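Local structure of tryptophan halogenase (Shewanella frigidimarina, 2PYX) at residues H117-W128 with M486-N497; I201-I209 with S233-Q241. The protein probably acts as an FAD-dependent tryptophan halogenase, a flavoprotein of the monooxygenase type. All coordinates share one frame; numbering follows the deposited sequence.

Contact 1: H117-W128 with M486-N497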
loop_
_atom_site.group_PDB
_atom_site.type_symbol
_atom_site.label_atom_id
_atom_site.label_comp_id
_atom_site.label_asym_id
_atom_site.label_seq_id
_atom_site.Cartn_x
_atom_site.Cartn_y
_atom_site.Cartn_z
ATOM N N HIS A 117 20.844 6.096 -2.845
ATOM C CA HIS A 117 21.569 7.349 -2.640
ATOM C C HIS A 117 22.080 7.921 -3.945
ATOM O O HIS A 117 22.541 7.188 -4.816
ATOM C CB HIS A 117 22.725 7.123 -1.714
ATOM C CG HIS A 117 23.378 8.389 -1.268
ATOM N ND1 HIS A 117 22.845 9.183 -0.276
ATOM C CD2 HIS A 117 24.553 8.958 -1.622
ATOM C CE1 HIS A 117 23.643 10.221 -0.080
ATOM N NE2 HIS A 117 24.691 10.098 -0.872
ATOM N N GLY A 118 21.986 9.240 -4.067
ATOM C CA GLY A 118 22.433 9.950 -5.279
ATOM C C GLY A 118 21.615 9.701 -6.523
ATOM O O GLY A 118 22.098 9.921 -7.626
ATOM N N HIS A 119 20.364 9.266 -6.365
ATOM C CA HIS A 119 19.516 8.921 -7.503
ATOM C C HIS A 119 19.317 10.061 -8.517
ATOM O O HIS A 119 19.138 9.803 -9.698
ATOM C CB HIS A 119 18.166 8.367 -7.020
ATOM C CG HIS A 119 17.386 9.304 -6.162
ATOM N ND1 HIS A 119 16.472 10.199 -6.675
ATOM C CD2 HIS A 119 17.363 9.467 -4.819
ATOM C CE1 HIS A 119 15.934 10.885 -5.684
ATOM N NE2 HIS A 119 16.459 10.462 -4.550
ATOM N N GLN A 120 19.370 11.313 -8.059
ATOM C CA GLN A 120 19.257 12.452 -8.975
ATOM C C GLN A 120 20.526 12.660 -9.809
ATOM O O GLN A 120 20.493 13.372 -10.821
ATOM C CB GLN A 120 18.906 13.728 -8.199
ATOM C CG GLN A 120 17.487 13.724 -7.660
ATOM N N GLU A 121 21.633 12.074 -9.387
ATOM C CA GLU A 121 22.913 12.213 -10.072
ATOM C C GLU A 121 23.320 11.010 -10.919
ATOM O O GLU A 121 23.948 11.184 -11.958
ATOM C CB GLU A 121 24.010 12.435 -9.067
ATOM C CG GLU A 121 23.795 13.651 -8.193
ATOM C CD GLU A 121 24.917 13.817 -7.212
ATOM O OE1 GLU A 121 26.066 13.977 -7.662
ATOM O OE2 GLU A 121 24.654 13.761 -5.991
ATOM N N LEU A 122 23.014 9.801 -10.448
ATOM C CA LEU A 122 23.503 8.572 -11.064
ATOM C C LEU A 122 22.737 7.393 -10.472
ATOM O O LEU A 122 22.495 7.361 -9.275
ATOM C CB LEU A 122 24.992 8.363 -10.794
ATOM C CG LEU A 122 25.682 7.172 -11.476
ATOM C CD1 LEU A 122 25.683 7.354 -12.998
ATOM C CD2 LEU A 122 27.068 6.990 -10.954
ATOM N N ASP A 123 22.322 6.473 -11.324
ATOM C CA ASP A 123 21.701 5.219 -10.884
ATOM C C ASP A 123 22.827 4.279 -10.493
ATOM O O ASP A 123 23.533 3.722 -11.344
ATOM C CB ASP A 123 20.827 4.638 -12.006
ATOM C CG ASP A 123 20.156 3.333 -11.631
ATOM O OD1 ASP A 123 20.515 2.746 -10.607
ATOM O OD2 ASP A 123 19.273 2.899 -12.392
ATOM N N LEU A 124 22.987 4.047 -9.193
ATOM C CA LEU A 124 24.098 3.252 -8.681
ATOM C C LEU A 124 24.009 1.751 -8.976
ATOM O O LEU A 124 25.006 1.035 -8.875
ATOM C CB LEU A 124 24.208 3.413 -7.169
ATOM C CG LEU A 124 24.699 4.777 -6.648
ATOM C CD1 LEU A 124 24.727 4.803 -5.134
ATOM C CD2 LEU A 124 26.097 5.057 -7.205
ATOM N N CYS A 125 22.801 1.263 -9.270
ATOM C CA CYS A 125 22.611 -0.163 -9.387
ATOM C C CYS A 125 23.646 -0.885 -10.266
ATOM O O CYS A 125 24.292 -1.816 -9.798
ATOM C CB CYS A 125 21.156 -0.444 -9.778
ATOM S SG CYS A 125 20.718 -2.187 -9.834
ATOM N N PRO A 126 23.817 -0.482 -11.539
ATOM C CA PRO A 126 24.819 -1.206 -12.336
ATOM C C PRO A 126 26.262 -1.082 -11.818
ATOM O O PRO A 126 27.071 -1.960 -12.118
ATOM C CB PRO A 126 24.693 -0.585 -13.733
ATOM C CG PRO A 126 24.063 0.707 -13.503
ATOM C CD PRO A 126 23.118 0.519 -12.356
ATOM N N TYR A 127 26.556 -0.015 -11.077
ATOM C CA TYR A 127 27.875 0.146 -10.426
ATOM C C TYR A 127 28.053 -0.749 -9.209
ATOM O O TYR A 127 29.186 -1.084 -8.843
ATOM C CB TYR A 127 28.112 1.645 -10.100
ATOM C CG TYR A 127 28.099 2.461 -11.380
ATOM C CD1 TYR A 127 29.260 2.644 -12.144
ATOM C CD2 TYR A 127 26.906 2.973 -11.894
ATOM C CE1 TYR A 127 29.216 3.317 -13.378
ATOM C CE2 TYR A 127 26.869 3.664 -13.120
ATOM C CZ TYR A 127 28.045 3.847 -13.844
ATOM O OH TYR A 127 27.938 4.513 -15.060
ATOM N N TRP A 128 26.942 -1.115 -8.561
ATOM C CA TRP A 128 26.981 -2.049 -7.460
ATOM C C TRP A 128 27.169 -3.495 -7.942
ATOM O O TRP A 128 27.807 -4.312 -7.285
ATOM C CB TRP A 128 25.711 -1.915 -6.581
ATOM C CG TRP A 128 25.497 -3.136 -5.783
ATOM C CD1 TRP A 128 26.110 -3.473 -4.611
ATOM C CD2 TRP A 128 24.691 -4.250 -6.141
ATOM N NE1 TRP A 128 25.693 -4.692 -4.205
ATOM C CE2 TRP A 128 24.840 -5.214 -5.146
ATOM C CE3 TRP A 128 23.863 -4.527 -7.239
ATOM C CZ2 TRP A 128 24.175 -6.435 -5.193
ATOM C CZ3 TRP A 128 23.199 -5.719 -7.267
ATOM C CH2 TRP A 128 23.353 -6.658 -6.273
HETATM N N MSE A 486 32.201 8.026 -14.392
HETATM C CA MSE A 486 30.963 7.575 -13.744
HETATM C C MSE A 486 31.284 6.564 -12.645
HETATM O O MSE A 486 30.650 6.559 -11.593
HETATM C CB MSE A 486 30.009 6.944 -14.757
HETATM C CG MSE A 486 29.518 7.867 -15.850
HETATM SE SE MSE A 486 28.272 9.285 -15.332
HETATM C CE MSE A 486 27.750 9.776 -17.178
ATOM N N GLN A 487 32.260 5.704 -12.888
ATOM C CA GLN A 487 32.755 4.832 -11.855
ATOM C C GLN A 487 33.205 5.668 -10.655
ATOM O O GLN A 487 32.946 5.316 -9.500
ATOM C CB GLN A 487 33.932 4.017 -12.361
ATOM C CG GLN A 487 34.426 3.041 -11.372
ATOM C CD GLN A 487 33.380 2.005 -11.047
ATOM O OE1 GLN A 487 32.806 1.408 -11.959
ATOM N NE2 GLN A 487 33.104 1.797 -9.746
ATOM N N GLN A 488 33.910 6.766 -10.937
ATOM C CA GLN A 488 34.412 7.651 -9.879
ATOM C C GLN A 488 33.274 8.353 -9.130
ATOM O O GLN A 488 33.318 8.424 -7.909
ATOM C CB GLN A 488 35.407 8.658 -10.466
ATOM C CG GLN A 488 36.683 7.983 -10.997
ATOM C CD GLN A 488 37.344 8.766 -12.148
ATOM O OE1 GLN A 488 37.068 9.954 -12.358
ATOM N NE2 GLN A 488 38.201 8.086 -12.904
ATOM N N LEU A 489 32.261 8.822 -9.846
ATOM C CA LEU A 489 31.046 9.395 -9.237
ATOM C C LEU A 489 30.373 8.338 -8.365
ATOM O O LEU A 489 30.084 8.569 -7.187
ATOM C CB LEU A 489 30.072 9.866 -10.293
ATOM C CG LEU A 489 28.748 10.450 -9.796
ATOM C CD1 LEU A 489 28.925 11.513 -8.697
ATOM C CD2 LEU A 489 27.983 10.985 -10.933
ATOM N N ALA A 490 30.171 7.150 -8.944
ATOM C CA ALA A 490 29.573 6.042 -8.173
ATOM C C ALA A 490 30.313 5.784 -6.865
ATOM O O ALA A 490 29.689 5.649 -5.807
ATOM C CB ALA A 490 29.502 4.764 -9.035
ATOM N N GLN A 491 31.643 5.728 -6.914
ATOM C CA GLN A 491 32.429 5.424 -5.729
ATOM C C GLN A 491 32.253 6.503 -4.663
ATOM O O GLN A 491 32.183 6.194 -3.461
ATOM C CB GLN A 491 33.916 5.299 -6.057
ATOM C CG GLN A 491 34.731 4.871 -4.854
ATOM C CD GLN A 491 34.263 3.549 -4.281
ATOM O OE1 GLN A 491 33.757 3.477 -3.149
ATOM N NE2 GLN A 491 34.415 2.493 -5.065
ATOM N N ARG A 492 32.220 7.761 -5.100
ATOM C CA ARG A 492 31.973 8.869 -4.185
ATOM C C ARG A 492 30.605 8.708 -3.507
ATOM O O ARG A 492 30.508 8.794 -2.276
ATOM C CB ARG A 492 32.079 10.215 -4.906
ATOM C CG ARG A 492 33.495 10.531 -5.380
ATOM C CD ARG A 492 33.659 11.984 -5.798
ATOM N NE ARG A 492 33.030 12.308 -7.075
ATOM C CZ ARG A 492 33.573 12.084 -8.270
ATOM N NH1 ARG A 492 34.755 11.499 -8.388
ATOM N NH2 ARG A 492 32.920 12.427 -9.351
ATOM N N LEU A 493 29.566 8.451 -4.308
ATOM C CA LEU A 493 28.217 8.227 -3.774
ATOM C C LEU A 493 28.143 7.001 -2.820
ATOM O O LEU A 493 27.447 7.071 -1.800
ATOM C CB LEU A 493 27.200 8.100 -4.912
ATOM C CG LEU A 493 27.000 9.353 -5.779
ATOM C CD1 LEU A 493 26.143 9.078 -6.991
ATOM C CD2 LEU A 493 26.413 10.494 -4.968
ATOM N N PHE A 494 28.821 5.897 -3.133
ATOM C CA PHE A 494 28.875 4.747 -2.229
ATOM C C PHE A 494 29.510 5.133 -0.885
ATOM O O PHE A 494 29.028 4.763 0.185
ATOM C CB PHE A 494 29.658 3.557 -2.795
ATOM C CG PHE A 494 28.973 2.817 -3.934
ATOM C CD1 PHE A 494 27.672 2.343 -3.812
ATOM C CD2 PHE A 494 29.664 2.530 -5.102
ATOM C CE1 PHE A 494 27.059 1.641 -4.859
ATOM C CE2 PHE A 494 29.046 1.824 -6.147
ATOM C CZ PHE A 494 27.744 1.367 -6.001
ATOM N N ASN A 495 30.627 5.855 -0.963
ATOM C CA ASN A 495 31.288 6.346 0.248
ATOM C C ASN A 495 30.388 7.234 1.082
ATOM O O ASN A 495 30.330 7.077 2.312
ATOM C CB ASN A 495 32.528 7.161 -0.128
ATOM C CG ASN A 495 33.628 6.329 -0.714
ATOM O OD1 ASN A 495 34.607 6.887 -1.216
ATOM N ND2 ASN A 495 33.508 5.017 -0.648
ATOM N N ASP A 496 29.693 8.150 0.423
ATOM C CA ASP A 496 28.809 9.111 1.090
ATOM C C ASP A 496 27.661 8.388 1.778
ATOM O O ASP A 496 27.242 8.751 2.881
ATOM C CB ASP A 496 28.255 10.149 0.117
ATOM C CG ASP A 496 29.335 11.110 -0.424
ATOM O OD1 ASP A 496 30.472 11.107 0.113
ATOM O OD2 ASP A 496 29.026 11.860 -1.381
ATOM N N ASN A 497 27.132 7.367 1.117
ATOM C CA ASN A 497 26.068 6.567 1.729
ATOM C C ASN A 497 26.562 5.870 2.984
ATOM O O ASN A 497 25.856 5.821 4.010
ATOM C CB ASN A 497 25.519 5.524 0.742
ATOM C CG ASN A 497 24.424 4.688 1.360
ATOM O OD1 ASN A 497 23.337 5.198 1.618
ATOM N ND2 ASN A 497 24.715 3.420 1.632
HETATM O O HOH W 1 26.471 12.337 -1.615
HETATM O O HOH W 2 31.485 -0.234 -9.538
#
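Tyr127 turns CG away from its own carbonyl carbon (chi1 -61°), which lays its side chain against Ala490 of helix 484-507, with CB and CG of Tyr127 each 3.6 Å from Ala490 CB. Leu122 instead places CG opposite its backbone N (chi1 -175°) and carries CD2 to 3.7 Å from Ala490 N. The same CD2 lies above one face of the tyrosine ring, while Gln487 OE1 sits in plane at the ring edge. Leu124 approaches farther along the helix, its CD2 3.7 Å from Ala490 CA and over one face of the Phe494 ring, near the rim. That ring is met at its edge by backbone, with Phe494 CZ 3.7 Å from Trp128 N. Replacing Tyr127 by an alanine would remove the ring, and is likely to leave Ala490 CB and Leu122 CD2 without their aromatic neighbour and a gap beside Gln487. In the fold, a loop following strand 108-112 passes across one side of helix 484-507, the last but one of the chain, and then enters the short helix 125-128. Asp123 marks that entry: Cys125 N donates to Asp123 OD1 over 3.0 Å (152° at the hydrogen), a capping bond. No direct hydrogen bond links the two segments; two waters join polar groups across them. One water lies 3.0 Å from His117 NE2 and donates to Asp496 OD2 over 2.6 Å; a second donates to Tyr127 O and accepts from Gln487 NE2. Asn497 N stands above one face of the His117 ring. Next along the loop, Gly118, at a positive phi that favours glycine, brings CA to 4.0 Å from Leu493 CD2. Ala140 and Val141 of helix 137-141 touch Phe494 and Leu124, respectively.

Contact 2: I201-I209 with S233-Q241; sequences IINNQHGDI and SLLLGEHLQ
The beta-hairpin formed by strands 198-203 and 209-214 rests here on helix 234-239, and His239 is the residue of that helix gripped by Ile201 and Asn203. Its CG points opposite the backbone N (chi1 -175°), which places the imidazole between Ile201 and Asn203 OD1. His239 NE2 donates to Asn203 OD1 over 2.7 Å, and the bond is nearly straight at 171°. The acceptor lies in the ring plane, at the edge, although the donor is tilted from the carbonyl plane of the amide. Ile201 CG2 covers one face in a CH-pi contact, 3.5 Å from the centroid of the His239 ring and close to its normal. Above the opposite face, toward the rim, is a water that accepts from Asn203 ND2 over 3.0 Å and donates to His239 O over 2.8 Å. OD1 directly and ND2 through the water are thus tied to one histidine, which should fix the rotation of the asparagine amide. The hairpin belongs to a three-stranded antiparallel meander inserted along the chain between strands 192-195 and 224-227 of the Rossmann-type sheet, as in related FAD-binding folds; Val198, a predicted FAD-binding residue, lies close to Ile201. Strand 201-203 and the helix cross at -69° with their axes 11.5 Å apart, a spacing bridged by side chains. Ile209, on the return strand, brings CG1 to 3.8 Å from His239 CD2 and CD1 to 4.0 Å from Leu235 CD2. Phe225 of strand 224-227 touches both Ile209 and Leu235. The helix contains a wider pi-type turn, seen in the bonds from Glu238 N to Ser233 O and from His239 N to Leu234 O. At the hairpin's end, Asn204 OD1 accepts from His206 N in an Asx turn, overlapping a type I beta turn that runs to Gly207.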
loop_
_atom_site.group_PDB
_atom_site.type_symbol
_atom_site.label_atom_id
_atom_site.label_comp_id
_atom_site.label_asym_id
_atom_site.label_seq_id
_atom_site.Cartn_x
_atom_site.Cartn_y
_atom_site.Cartn_z
ATOM N N ILE A 201 -30.871 2.315 -6.587
ATOM C CA ILE A 201 -29.983 3.152 -7.362
ATOM C C ILE A 201 -30.733 3.484 -8.648
ATOM O O ILE A 201 -31.101 2.576 -9.422
ATOM C CB ILE A 201 -28.667 2.395 -7.719
ATOM C CG1 ILE A 201 -28.082 1.765 -6.454
ATOM C CG2 ILE A 201 -27.690 3.304 -8.468
ATOM C CD1 ILE A 201 -26.982 0.751 -6.718
ATOM N N ILE A 202 -30.949 4.771 -8.886
ATOM C CA ILE A 202 -31.760 5.242 -10.011
ATOM C C ILE A 202 -30.891 5.868 -11.084
ATOM O O ILE A 202 -30.078 6.767 -10.789
ATOM C CB ILE A 202 -32.765 6.331 -9.544
ATOM C CG1 ILE A 202 -33.503 5.880 -8.295
ATOM C CG2 ILE A 202 -33.712 6.730 -10.666
ATOM C CD1 ILE A 202 -34.219 4.629 -8.455
ATOM N N ASN A 203 -31.081 5.439 -12.326
ATOM C CA ASN A 203 -30.361 6.005 -13.431
ATOM C C ASN A 203 -31.161 7.058 -14.132
ATOM O O ASN A 203 -32.392 7.054 -14.072
ATOM C CB ASN A 203 -30.008 4.908 -14.435
ATOM C CG ASN A 203 -28.918 3.962 -13.916
ATOM O OD1 ASN A 203 -28.279 4.208 -12.880
ATOM N ND2 ASN A 203 -28.708 2.864 -14.645
ATOM N N ASN A 204 -30.460 7.961 -14.806
ATOM C CA ASN A 204 -31.106 8.832 -15.779
ATOM C C ASN A 204 -31.218 8.118 -17.137
ATOM O O ASN A 204 -30.826 6.950 -17.298
ATOM C CB ASN A 204 -30.389 10.172 -15.888
ATOM C CG ASN A 204 -29.021 10.088 -16.559
ATOM O OD1 ASN A 204 -28.642 9.092 -17.175
ATOM N ND2 ASN A 204 -28.277 11.172 -16.446
ATOM N N GLN A 205 -31.773 8.824 -18.117
ATOM C CA GLN A 205 -32.025 8.238 -19.442
ATOM C C GLN A 205 -30.773 7.773 -20.193
ATOM O O GLN A 205 -30.869 6.924 -21.086
ATOM C CB GLN A 205 -32.823 9.218 -20.329
ATOM C CG GLN A 205 -32.129 10.570 -20.590
ATOM N N HIS A 206 -29.608 8.298 -19.828
ATOM C CA HIS A 206 -28.378 7.958 -20.502
ATOM C C HIS A 206 -27.600 6.840 -19.812
ATOM O O HIS A 206 -26.552 6.440 -20.292
ATOM C CB HIS A 206 -27.520 9.210 -20.683
ATOM C CG HIS A 206 -28.246 10.330 -21.361
ATOM N ND1 HIS A 206 -28.219 11.628 -20.898
ATOM C CD2 HIS A 206 -29.059 10.333 -22.446
ATOM C CE1 HIS A 206 -28.969 12.387 -21.680
ATOM N NE2 HIS A 206 -29.491 11.626 -22.625
ATOM N N GLY A 207 -28.104 6.333 -18.696
ATOM C CA GLY A 207 -27.454 5.218 -18.003
ATOM C C GLY A 207 -26.508 5.626 -16.892
ATOM O O GLY A 207 -25.892 4.770 -16.265
ATOM N N ASP A 208 -26.387 6.939 -16.654
ATOM C CA ASP A 208 -25.697 7.449 -15.458
ATOM C C ASP A 208 -26.550 7.227 -14.227
ATOM O O ASP A 208 -27.782 7.200 -14.300
ATOM C CB ASP A 208 -25.417 8.954 -15.539
ATOM C CG ASP A 208 -24.375 9.331 -16.538
ATOM O OD1 ASP A 208 -23.648 8.445 -17.082
ATOM O OD2 ASP A 208 -24.288 10.561 -16.797
ATOM N N ILE A 209 -25.904 7.126 -13.069
ATOM C CA ILE A 209 -26.625 7.166 -11.795
ATOM C C ILE A 209 -27.058 8.617 -11.537
ATOM O O ILE A 209 -26.299 9.571 -11.756
ATOM C CB ILE A 209 -25.765 6.673 -10.629
ATOM C CG1 ILE A 209 -25.267 5.250 -10.903
ATOM C CG2 ILE A 209 -26.544 6.735 -9.334
ATOM C CD1 ILE A 209 -24.240 4.779 -9.928
ATOM N N SER A 233 -18.654 -4.347 -4.358
ATOM C CA SER A 233 -18.685 -3.473 -5.537
ATOM C C SER A 233 -20.117 -3.214 -6.056
ATOM O O SER A 233 -20.449 -3.441 -7.231
ATOM C CB SER A 233 -17.774 -4.015 -6.620
ATOM O OG SER A 233 -17.455 -3.049 -7.602
ATOM N N LEU A 234 -20.941 -2.685 -5.168
ATOM C CA LEU A 234 -22.369 -2.559 -5.464
ATOM C C LEU A 234 -22.750 -1.605 -6.603
ATOM O O LEU A 234 -23.757 -1.816 -7.297
ATOM C CB LEU A 234 -23.125 -2.175 -4.199
ATOM C CG LEU A 234 -23.036 -3.146 -3.019
ATOM C CD1 LEU A 234 -23.812 -2.619 -1.840
ATOM C CD2 LEU A 234 -23.529 -4.545 -3.398
ATOM N N LEU A 235 -21.946 -0.554 -6.813
ATOM C CA LEU A 235 -22.229 0.420 -7.842
ATOM C C LEU A 235 -21.470 0.077 -9.116
ATOM O O LEU A 235 -22.032 -0.051 -10.195
ATOM C CB LEU A 235 -21.883 1.841 -7.393
ATOM C CG LEU A 235 -22.968 2.564 -6.573
ATOM C CD1 LEU A 235 -23.259 1.902 -5.280
ATOM C CD2 LEU A 235 -22.587 4.034 -6.366
ATOM N N LEU A 236 -20.164 -0.074 -9.013
ATOM C CA LEU A 236 -19.377 -0.252 -10.218
ATOM C C LEU A 236 -19.503 -1.684 -10.797
ATOM O O LEU A 236 -19.841 -1.890 -11.970
ATOM C CB LEU A 236 -17.910 0.089 -9.941
ATOM C CG LEU A 236 -17.042 0.066 -11.203
ATOM C CD1 LEU A 236 -17.004 1.430 -11.835
ATOM C CD2 LEU A 236 -15.625 -0.434 -10.949
ATOM N N GLY A 237 -19.242 -2.664 -9.946
ATOM C CA GLY A 237 -19.313 -4.050 -10.396
ATOM C C GLY A 237 -20.717 -4.538 -10.629
ATOM O O GLY A 237 -20.974 -5.141 -11.664
ATOM N N GLU A 238 -21.611 -4.316 -9.666
ATOM C CA GLU A 238 -22.983 -4.849 -9.764
ATOM C C GLU A 238 -23.888 -3.945 -10.592
ATOM O O GLU A 238 -24.322 -4.325 -11.707
ATOM C CB GLU A 238 -23.561 -5.101 -8.391
ATOM C CG GLU A 238 -22.870 -6.233 -7.670
ATOM C CD GLU A 238 -22.962 -7.572 -8.443
ATOM O OE1 GLU A 238 -24.020 -7.841 -9.072
ATOM O OE2 GLU A 238 -21.967 -8.339 -8.434
ATOM N N HIS A 239 -24.136 -2.718 -10.140
ATOM C CA HIS A 239 -25.085 -1.851 -10.873
ATOM C C HIS A 239 -24.639 -1.567 -12.304
ATOM O O HIS A 239 -25.469 -1.569 -13.239
ATOM C CB HIS A 239 -25.274 -0.526 -10.119
ATOM C CG HIS A 239 -26.311 0.377 -10.713
ATOM N ND1 HIS A 239 -27.671 0.115 -10.641
ATOM C CD2 HIS A 239 -26.181 1.554 -11.365
ATOM C CE1 HIS A 239 -28.324 1.104 -11.234
ATOM N NE2 HIS A 239 -27.449 1.986 -11.683
ATOM N N LEU A 240 -23.351 -1.261 -12.488
ATOM C CA LEU A 240 -22.813 -0.897 -13.802
ATOM C C LEU A 240 -22.134 -2.028 -14.580
ATOM O O LEU A 240 -21.653 -1.806 -15.695
ATOM C CB LEU A 240 -21.907 0.334 -13.670
ATOM C CG LEU A 240 -22.631 1.624 -13.259
ATOM C CD1 LEU A 240 -21.631 2.687 -12.842
ATOM C CD2 LEU A 240 -23.534 2.153 -14.371
ATOM N N GLN A 241 -22.077 -3.200 -13.963
ATOM C CA GLN A 241 -21.628 -4.422 -14.614
ATOM C C GLN A 241 -20.217 -4.347 -15.174
ATOM O O GLN A 241 -19.912 -4.970 -16.193
ATOM C CB GLN A 241 -22.664 -4.846 -15.671
ATOM C CG GLN A 241 -23.938 -5.329 -15.023
ATOM C CD GLN A 241 -23.792 -6.705 -14.381
ATOM O OE1 GLN A 241 -23.506 -7.686 -15.073
ATOM N NE2 GLN A 241 -23.988 -6.784 -13.064
HETATM O O HOH W 3 -26.949 0.403 -14.652
#

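How the contacts relate
The two contacts lie on opposite sides of the chain's centre, with their own centres about 53 Å apart and their nearest atoms about 34 Å apart, so neither touches the other. Contact 2 is the more local in sequence: 23 residues separate its segments, and all of it falls between the two halves of contact 1, which have 357 residues between them. They share no helix or sheet. Contact 2 joins the antiparallel meander to a helix beside the Rossmann-type sheet, near a predicted FAD site, whereas contact 1 brings a loop from the first quarter of the chain against helix 484-507, away from the predicted FAD and substrate sites. The chain thus returns near its end to its earlier part.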